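Local coordinates for protein cruciform cutting endonuclease 1, mitochondrial (Schizosaccharomyces pombe, PDB 1KCF) that resolves Holliday junctions in mitochondria as a homodimeric, magnesium-dependent endonuclease that cuts four-way DNA junctions at the point of strand exchange, at residues A[41-46]-A[112-117]; A[54-59]-A[107-112]; A[144-149]-A[161-166]. All coordinates share one frame; numbering follows the deposited sequence.

Contact 1: A[41-46]-A[112-117]; sequences RVLGID and HVILME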
# COMPACT_ATOMS: atom_id res chain seq x y z
N ARG A 41 -25.44 -4.87 -1.71
CA ARG A 41 -24.36 -4.24 -2.45
C ARG A 41 -23.01 -4.59 -1.83
O ARG A 41 -22.23 -3.72 -1.43
CB ARG A 41 -24.57 -2.72 -2.48
CG ARG A 41 -25.93 -2.30 -3.02
CD ARG A 41 -26.02 -0.79 -3.22
NE ARG A 41 -25.31 -0.35 -4.43
CZ ARG A 41 -25.74 -0.55 -5.67
NH1 ARG A 41 -26.89 -1.18 -5.88
NH2 ARG A 41 -25.04 -0.13 -6.71
N VAL A 42 -22.75 -5.88 -1.73
CA VAL A 42 -21.51 -6.39 -1.17
C VAL A 42 -20.53 -6.68 -2.31
O VAL A 42 -20.81 -7.50 -3.19
CB VAL A 42 -21.76 -7.69 -0.38
CG1 VAL A 42 -20.46 -8.21 0.21
CG2 VAL A 42 -22.78 -7.42 0.73
N LEU A 43 -19.39 -6.00 -2.31
CA LEU A 43 -18.39 -6.20 -3.34
C LEU A 43 -17.21 -7.03 -2.84
O LEU A 43 -16.38 -6.55 -2.07
CB LEU A 43 -17.87 -4.85 -3.86
CG LEU A 43 -16.80 -4.94 -4.95
CD1 LEU A 43 -17.39 -5.55 -6.22
CD2 LEU A 43 -16.24 -3.56 -5.24
N GLY A 44 -17.16 -8.29 -3.26
CA GLY A 44 -16.08 -9.17 -2.87
C GLY A 44 -14.94 -9.07 -3.87
O GLY A 44 -15.16 -9.21 -5.07
N ILE A 45 -13.73 -8.82 -3.38
CA ILE A 45 -12.58 -8.68 -4.26
C ILE A 45 -11.42 -9.62 -3.94
O ILE A 45 -10.97 -9.73 -2.80
CB ILE A 45 -12.04 -7.24 -4.23
CG1 ILE A 45 -13.09 -6.28 -4.79
CG2 ILE A 45 -10.75 -7.15 -5.04
CD1 ILE A 45 -12.70 -4.83 -4.69
N ASP A 46 -10.94 -10.28 -4.98
CA ASP A 46 -9.80 -11.20 -4.88
C ASP A 46 -8.63 -10.46 -5.51
O ASP A 46 -8.53 -10.39 -6.73
CB ASP A 46 -10.07 -12.47 -5.68
CG ASP A 46 -10.23 -13.67 -4.79
OD1 ASP A 46 -9.37 -13.88 -3.91
OD2 ASP A 46 -11.22 -14.42 -4.98
N HIS A 112 -21.78 -0.90 -0.56
CA HIS A 112 -22.08 -0.56 0.82
C HIS A 112 -20.98 -1.24 1.63
O HIS A 112 -20.63 -0.80 2.73
CB HIS A 112 -23.44 -1.11 1.25
CG HIS A 112 -24.61 -0.41 0.64
ND1 HIS A 112 -24.56 0.91 0.24
CD2 HIS A 112 -25.88 -0.83 0.40
CE1 HIS A 112 -25.74 1.27 -0.22
NE2 HIS A 112 -26.56 0.24 -0.13
N VAL A 113 -20.46 -2.32 1.08
CA VAL A 113 -19.41 -3.09 1.73
C VAL A 113 -18.43 -3.62 0.69
O VAL A 113 -18.81 -4.03 -0.40
CB VAL A 113 -19.99 -4.30 2.50
CG1 VAL A 113 -18.85 -5.09 3.16
CG2 VAL A 113 -20.98 -3.83 3.56
N ILE A 114 -17.15 -3.59 1.05
CA ILE A 114 -16.10 -4.10 0.17
C ILE A 114 -15.29 -5.10 0.96
O ILE A 114 -14.73 -4.77 2.01
CB ILE A 114 -15.16 -2.98 -0.31
CG1 ILE A 114 -15.94 -1.98 -1.17
CG2 ILE A 114 -14.01 -3.58 -1.13
CD1 ILE A 114 -15.14 -0.76 -1.54
N LEU A 115 -15.25 -6.33 0.46
CA LEU A 115 -14.52 -7.42 1.08
C LEU A 115 -13.24 -7.65 0.29
O LEU A 115 -13.27 -7.87 -0.92
CB LEU A 115 -15.36 -8.69 1.07
CG LEU A 115 -16.79 -8.54 1.61
CD1 LEU A 115 -17.48 -9.89 1.52
CD2 LEU A 115 -16.78 -8.03 3.04
N MET A 116 -12.11 -7.60 0.99
CA MET A 116 -10.83 -7.78 0.33
C MET A 116 -10.06 -8.99 0.84
O MET A 116 -9.93 -9.21 2.04
CB MET A 116 -9.99 -6.51 0.52
CG MET A 116 -8.96 -6.26 -0.57
SD MET A 116 -8.10 -4.69 -0.30
CE MET A 116 -9.29 -3.54 -0.97
N GLU A 117 -9.57 -9.78 -0.10
CA GLU A 117 -8.80 -10.97 0.21
C GLU A 117 -7.79 -11.11 -0.91
O GLU A 117 -8.06 -10.70 -2.03
CB GLU A 117 -9.75 -12.16 0.26
CG GLU A 117 -9.15 -13.46 0.73
CD GLU A 117 -10.22 -14.47 1.10
OE1 GLU A 117 -10.10 -15.64 0.67
OE2 GLU A 117 -11.17 -14.11 1.82

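Contact 2: A[54-59]-A[107-112]; sequences YCFASQ and EKFNPH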
# COMPACT_ATOMS: atom_id res chain seq x y z
N TYR A 54 -13.71 -10.23 -8.89
CA TYR A 54 -14.67 -9.55 -8.03
C TYR A 54 -16.06 -10.15 -8.21
O TYR A 54 -16.38 -10.68 -9.27
CB TYR A 54 -14.69 -8.05 -8.34
CG TYR A 54 -15.30 -7.71 -9.68
CD1 TYR A 54 -16.68 -7.62 -9.84
CD2 TYR A 54 -14.49 -7.50 -10.80
CE1 TYR A 54 -17.25 -7.33 -11.07
CE2 TYR A 54 -15.05 -7.21 -12.04
CZ TYR A 54 -16.43 -7.12 -12.17
OH TYR A 54 -17.01 -6.83 -13.39
N CYS A 55 -16.86 -10.06 -7.16
CA CYS A 55 -18.24 -10.55 -7.19
C CYS A 55 -19.06 -9.52 -6.42
O CYS A 55 -18.80 -9.25 -5.25
CB CYS A 55 -18.34 -11.92 -6.51
SG CYS A 55 -19.96 -12.76 -6.70
N PHE A 56 -20.03 -8.92 -7.10
CA PHE A 56 -20.88 -7.91 -6.48
C PHE A 56 -22.24 -8.56 -6.27
O PHE A 56 -22.89 -8.97 -7.23
CB PHE A 56 -20.98 -6.69 -7.41
CG PHE A 56 -21.72 -5.51 -6.82
CD1 PHE A 56 -21.40 -5.03 -5.55
CD2 PHE A 56 -22.72 -4.87 -7.54
CE1 PHE A 56 -22.06 -3.93 -5.02
CE2 PHE A 56 -23.39 -3.77 -7.01
CZ PHE A 56 -23.06 -3.30 -5.74
N ALA A 57 -22.67 -8.67 -5.02
CA ALA A 57 -23.93 -9.32 -4.70
C ALA A 57 -24.71 -8.69 -3.55
O ALA A 57 -24.21 -7.81 -2.85
CB ALA A 57 -23.67 -10.78 -4.41
N SER A 58 -25.93 -9.18 -3.35
CA SER A 58 -26.81 -8.71 -2.29
C SER A 58 -27.55 -9.90 -1.68
O SER A 58 -27.80 -10.90 -2.37
CB SER A 58 -27.84 -7.71 -2.83
OG SER A 58 -27.20 -6.56 -3.37
N GLN A 59 -27.90 -9.81 -0.40
CA GLN A 59 -28.61 -10.90 0.25
C GLN A 59 -30.10 -10.71 0.08
O GLN A 59 -30.65 -9.64 0.37
CB GLN A 59 -28.26 -10.96 1.74
CG GLN A 59 -28.75 -12.22 2.42
CD GLN A 59 -27.63 -12.98 3.11
OE1 GLN A 59 -27.07 -12.51 4.10
NE2 GLN A 59 -27.30 -14.15 2.58
N GLU A 107 -17.54 3.92 -8.85
CA GLU A 107 -18.45 4.50 -9.82
C GLU A 107 -19.33 3.46 -10.49
O GLU A 107 -20.48 3.73 -10.84
CB GLU A 107 -17.67 5.27 -10.88
N LYS A 108 -18.79 2.26 -10.66
CA LYS A 108 -19.52 1.19 -11.32
C LYS A 108 -20.42 0.37 -10.40
O LYS A 108 -21.47 -0.12 -10.83
CB LYS A 108 -18.52 0.26 -12.03
CG LYS A 108 -19.16 -0.86 -12.82
CD LYS A 108 -18.14 -1.59 -13.67
CE LYS A 108 -18.80 -2.71 -14.46
NZ LYS A 108 -17.86 -3.37 -15.41
N PHE A 109 -20.03 0.23 -9.14
CA PHE A 109 -20.81 -0.57 -8.21
C PHE A 109 -21.36 0.20 -7.02
O PHE A 109 -22.39 -0.20 -6.45
CB PHE A 109 -19.96 -1.74 -7.72
CG PHE A 109 -19.40 -2.58 -8.83
CD1 PHE A 109 -18.05 -2.92 -8.85
CD2 PHE A 109 -20.21 -3.00 -9.88
CE1 PHE A 109 -17.52 -3.67 -9.89
CE2 PHE A 109 -19.69 -3.76 -10.92
CZ PHE A 109 -18.34 -4.09 -10.93
N ASN A 110 -20.70 1.28 -6.63
CA ASN A 110 -21.15 2.07 -5.49
C ASN A 110 -21.56 1.11 -4.37
O ASN A 110 -22.72 1.04 -3.99
CB ASN A 110 -22.35 2.92 -5.90
CG ASN A 110 -22.47 4.19 -5.09
OD1 ASN A 110 -21.61 5.07 -5.17
ND2 ASN A 110 -23.52 4.29 -4.29
N PRO A 111 -20.59 0.35 -3.82
CA PRO A 111 -20.83 -0.62 -2.75
C PRO A 111 -21.10 -0.08 -1.35
O PRO A 111 -20.70 1.03 -1.00
CB PRO A 111 -19.55 -1.47 -2.76
CG PRO A 111 -18.93 -1.21 -4.12
CD PRO A 111 -19.20 0.25 -4.30
N HIS A 112 -21.78 -0.90 -0.56
CA HIS A 112 -22.08 -0.56 0.82
C HIS A 112 -20.98 -1.24 1.63
O HIS A 112 -20.63 -0.80 2.73
CB HIS A 112 -23.44 -1.11 1.25
CG HIS A 112 -24.61 -0.41 0.64
ND1 HIS A 112 -24.56 0.91 0.24
CD2 HIS A 112 -25.88 -0.83 0.40
CE1 HIS A 112 -25.74 1.27 -0.22
NE2 HIS A 112 -26.56 0.24 -0.13

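Contact 3: A[144-149]-A[161-166]; sequences ALHYAE and PFLLSL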
# COMPACT_ATOMS: atom_id res chain seq x y z
N ALA A 144 -5.33 2.83 1.72
CA ALA A 144 -4.99 4.22 1.96
C ALA A 144 -6.02 5.11 1.26
O ALA A 144 -6.56 6.04 1.87
CB ALA A 144 -3.59 4.52 1.42
N LEU A 145 -6.31 4.82 -0.00
CA LEU A 145 -7.28 5.61 -0.74
C LEU A 145 -8.66 5.59 -0.08
O LEU A 145 -9.34 6.61 -0.01
CB LEU A 145 -7.39 5.12 -2.19
CG LEU A 145 -6.15 5.35 -3.07
CD1 LEU A 145 -6.44 4.89 -4.49
CD2 LEU A 145 -5.79 6.82 -3.06
N HIS A 146 -9.06 4.42 0.41
CA HIS A 146 -10.35 4.28 1.05
C HIS A 146 -10.46 5.12 2.32
O HIS A 146 -11.40 5.90 2.48
CB HIS A 146 -10.62 2.80 1.37
CG HIS A 146 -11.84 2.57 2.21
ND1 HIS A 146 -11.80 2.59 3.59
CD2 HIS A 146 -13.12 2.32 1.86
CE1 HIS A 146 -13.02 2.36 4.05
NE2 HIS A 146 -13.84 2.20 3.03
N TYR A 147 -9.50 4.96 3.23
CA TYR A 147 -9.52 5.72 4.47
C TYR A 147 -9.26 7.20 4.29
O TYR A 147 -9.68 8.01 5.11
CB TYR A 147 -8.54 5.12 5.48
CG TYR A 147 -9.14 3.94 6.20
CD1 TYR A 147 -8.99 2.64 5.72
CD2 TYR A 147 -9.93 4.13 7.34
CE1 TYR A 147 -9.61 1.56 6.34
CE2 TYR A 147 -10.56 3.05 7.97
CZ TYR A 147 -10.40 1.78 7.46
OH TYR A 147 -11.02 0.71 8.08
N ALA A 148 -8.56 7.57 3.22
CA ALA A 148 -8.31 8.98 2.97
C ALA A 148 -9.63 9.59 2.53
O ALA A 148 -10.03 10.64 3.01
CB ALA A 148 -7.27 9.13 1.86
N GLU A 149 -10.31 8.91 1.62
CA GLU A 149 -11.60 9.36 1.10
C GLU A 149 -12.59 9.45 2.26
O GLU A 149 -13.33 10.42 2.39
CB GLU A 149 -12.12 8.36 0.06
CG GLU A 149 -13.18 8.89 -0.88
CD GLU A 149 -12.61 9.78 -1.97
OE1 GLU A 149 -13.04 9.64 -3.14
OE2 GLU A 149 -11.74 10.62 -1.67
N PRO A 161 -18.88 3.52 2.78
CA PRO A 161 -18.69 2.09 2.50
C PRO A 161 -17.73 1.43 3.47
O PRO A 161 -16.70 2.00 3.82
CB PRO A 161 -18.13 2.10 1.08
CG PRO A 161 -18.77 3.30 0.48
CD PRO A 161 -18.64 4.33 1.58
N PHE A 162 -18.07 0.22 3.91
CA PHE A 162 -17.19 -0.50 4.82
C PHE A 162 -16.13 -1.22 3.98
O PHE A 162 -16.39 -1.64 2.85
CB PHE A 162 -17.95 -1.55 5.63
CG PHE A 162 -18.92 -0.99 6.61
CD1 PHE A 162 -20.22 -0.68 6.22
CD2 PHE A 162 -18.54 -0.77 7.93
CE1 PHE A 162 -21.14 -0.17 7.14
CE2 PHE A 162 -19.45 -0.26 8.86
CZ PHE A 162 -20.75 0.04 8.47
N LEU A 163 -14.94 -1.36 4.54
CA LEU A 163 -13.84 -2.05 3.88
C LEU A 163 -13.40 -3.10 4.88
O LEU A 163 -13.09 -2.79 6.02
CB LEU A 163 -12.68 -1.09 3.59
CG LEU A 163 -11.43 -1.69 2.95
CD1 LEU A 163 -11.79 -2.40 1.65
CD2 LEU A 163 -10.40 -0.59 2.69
N LEU A 164 -13.40 -4.36 4.46
CA LEU A 164 -13.01 -5.43 5.36
C LEU A 164 -12.06 -6.43 4.72
O LEU A 164 -12.24 -6.84 3.57
CB LEU A 164 -14.27 -6.18 5.84
CG LEU A 164 -15.41 -5.35 6.43
CD1 LEU A 164 -16.65 -6.22 6.56
CD2 LEU A 164 -15.01 -4.77 7.78
N SER A 165 -11.01 -6.79 5.45
CA SER A 165 -10.07 -7.78 4.96
C SER A 165 -10.47 -9.09 5.62
O SER A 165 -10.73 -9.14 6.82
CB SER A 165 -8.63 -7.42 5.35
OG SER A 165 -8.19 -6.27 4.64
N LEU A 166 -10.54 -10.14 4.82
CA LEU A 166 -10.91 -11.44 5.33
C LEU A 166 -9.75 -12.39 5.12
O LEU A 166 -8.93 -12.20 4.22
CB LEU A 166 -12.14 -11.97 4.59
CG LEU A 166 -13.31 -10.99 4.45
CD1 LEU A 166 -14.43 -11.66 3.67
CD2 LEU A 166 -13.80 -10.53 5.82
O HOH W 1 -11.17 -1.75 7.81

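Contact 1: A[41-46]-A[112-117]
Five backbone hydrogen bonds, and a weak sixth, join 41-46 to 112-117. The shortest runs from Ile45 N to Leu115 O, 2.7 Å, nearly along the C=O axis, while Leu43 N gives to Val113 O and Leu43 O accepts from Leu115 N. Glu117 N gives to Ile45 O, and Arg41 O takes His112 N at 3.0 Å, with the weak bond from Val113 N. This is the parallel pairing of strand 42-47 with its neighbour 113-118 in the RNase H-like sheet, as in the RuvC resolvase family. Asp46, a Mg2+ ligand, pairs with Glu117; its OD2 lies close to OD2 of Asp230, the second Mg2+ ligand, and Glu117 OE1 is a more distant acid, 5.0 Å from Asp46 OD1. Without metal this crowding of acids would probably raise their proton affinity. Glu117 OE2 bonds Thr171 OG1. On the same face Val42 CG1 meets Leu115 CD1 at 3.7 Å, beside Gly44. On the other face, with Leu43, Ile45 CD1 lies alongside Ile114 CG2, 4.0 Å away. Arg41 CD sits over one face of the His112 ring in a CH-pi contact, 3.6 Å from its centroid; beyond it the chain bends at chi3, and NH2 and NE bond Phe109 O and Asn110 O.

Contact 2: A[54-59]-A[107-112]
An aromatic cluster of Tyr54, Phe56 and Phe109 packs the C-terminal end of helix 91-109 against strand 52-59 of the RNase H-like sheet. Tyr54 and Phe56, two residues apart and therefore on the same face of the strand, reach the helix end together, and Phe109 answers both with different parts of its side chain. Its CB stands almost exactly over the centre of the Phe56 ring, 3.9 Å from the centroid and only 6° off the ring normal, a well-centred CH-pi contact. Phe56, with CG anti to its backbone N, slides past Phe109 in the opposite direction; the two ring planes are 31° apart and come closest at CD2 to CD2, 3.9 Å. The tip of the Phe56 ring goes further, CZ lying 3.3 Å from Phe109 O, a carbonyl that is also bonded to Arg41 NH2. Tyr54 meets the other end of Phe109: CE1 of the tyrosine is 3.4 Å from Phe109 CZ, and the side chains cross at about a right angle with their planes turned 44° from each other. Tyr54 reaches this place with CG in the crowded position between its backbone N and carbonyl carbon. After the helix, Asn110 takes positive phi and turns the chain, bringing Pro111 CB to Phe56 CE1 at 4.2 Å. Leu43 of strand 42-47 touches Phe56, Phe109 and Pro111, while Asn69 of strand 65-73 touches the two phenylalanines.

Contact 3: A[144-149]-A[161-166]
The imidazole of His146 and the side chain of Leu163 slide past each other in opposite directions, bringing the leucine over one face of the ring. Leu163 CB lies above its centre, 3.5 Å from the centroid and 14° off the normal, in a close CH-pi contact. Leu163 has CG anti to its backbone N, and its CD2 rests 3.5 Å from His146 CG. The histidine likewise has CG anti to its backbone N, and this extended reach takes NE2 off the helix to the start of the strand. There NE2 donates to Pro161 O, 3.0 Å away at an N-H...O angle of 160°. The acceptor lies almost in the ring plane, whereas the donor stands 40° out of the carbonyl plane. The bond thus settles the rotation of the imidazole, fixes a proton on NE2, and holds the face of the ring against Leu163. Tyr147, next on the helix, brings its CE1 to the same methyl, Leu163 CD2, at 4.3 Å. A water at the edge of the tyrosine ring lies 2.5 Å from Tyr147 OH and donates to Leu163 O, giving a second polar link from helix to strand. Leu145 and Ala148 pack on Ala148 and Leu145 of the second subunit, so helix 128-151 lies between that subunit and the sheet. The strand runs roughly antiparallel to the helix but parallel to strand 113-118, so strand, helix and strand make a beta-alpha-beta crossover of which this contact is the second half.

How the contacts relate
The three contacts lie along one sheet. Contact 1 pairs the inner strand 42-47 with 113-118, contact 2 lays the end of helix 91-109 over the neighbouring strand 52-59, and contact 3 reaches strand 162-165, the outermost on the other side within the chain. Contacts 1 and 2 share His112, with centres about 7 Å apart, and are also joined by Val42 N to Ala57 O, 2.7 Å. Contact 3 connects to contact 1 by Met116 N to Leu164 O, also 2.7 Å. Contact 1 supplies Asp46 of the Mg2+ site, its side chain about 3 Å from that of Asp230; that of Tyr54 in contact 2 is about 7 Å from Asp46, and contact 3 lies away from the site.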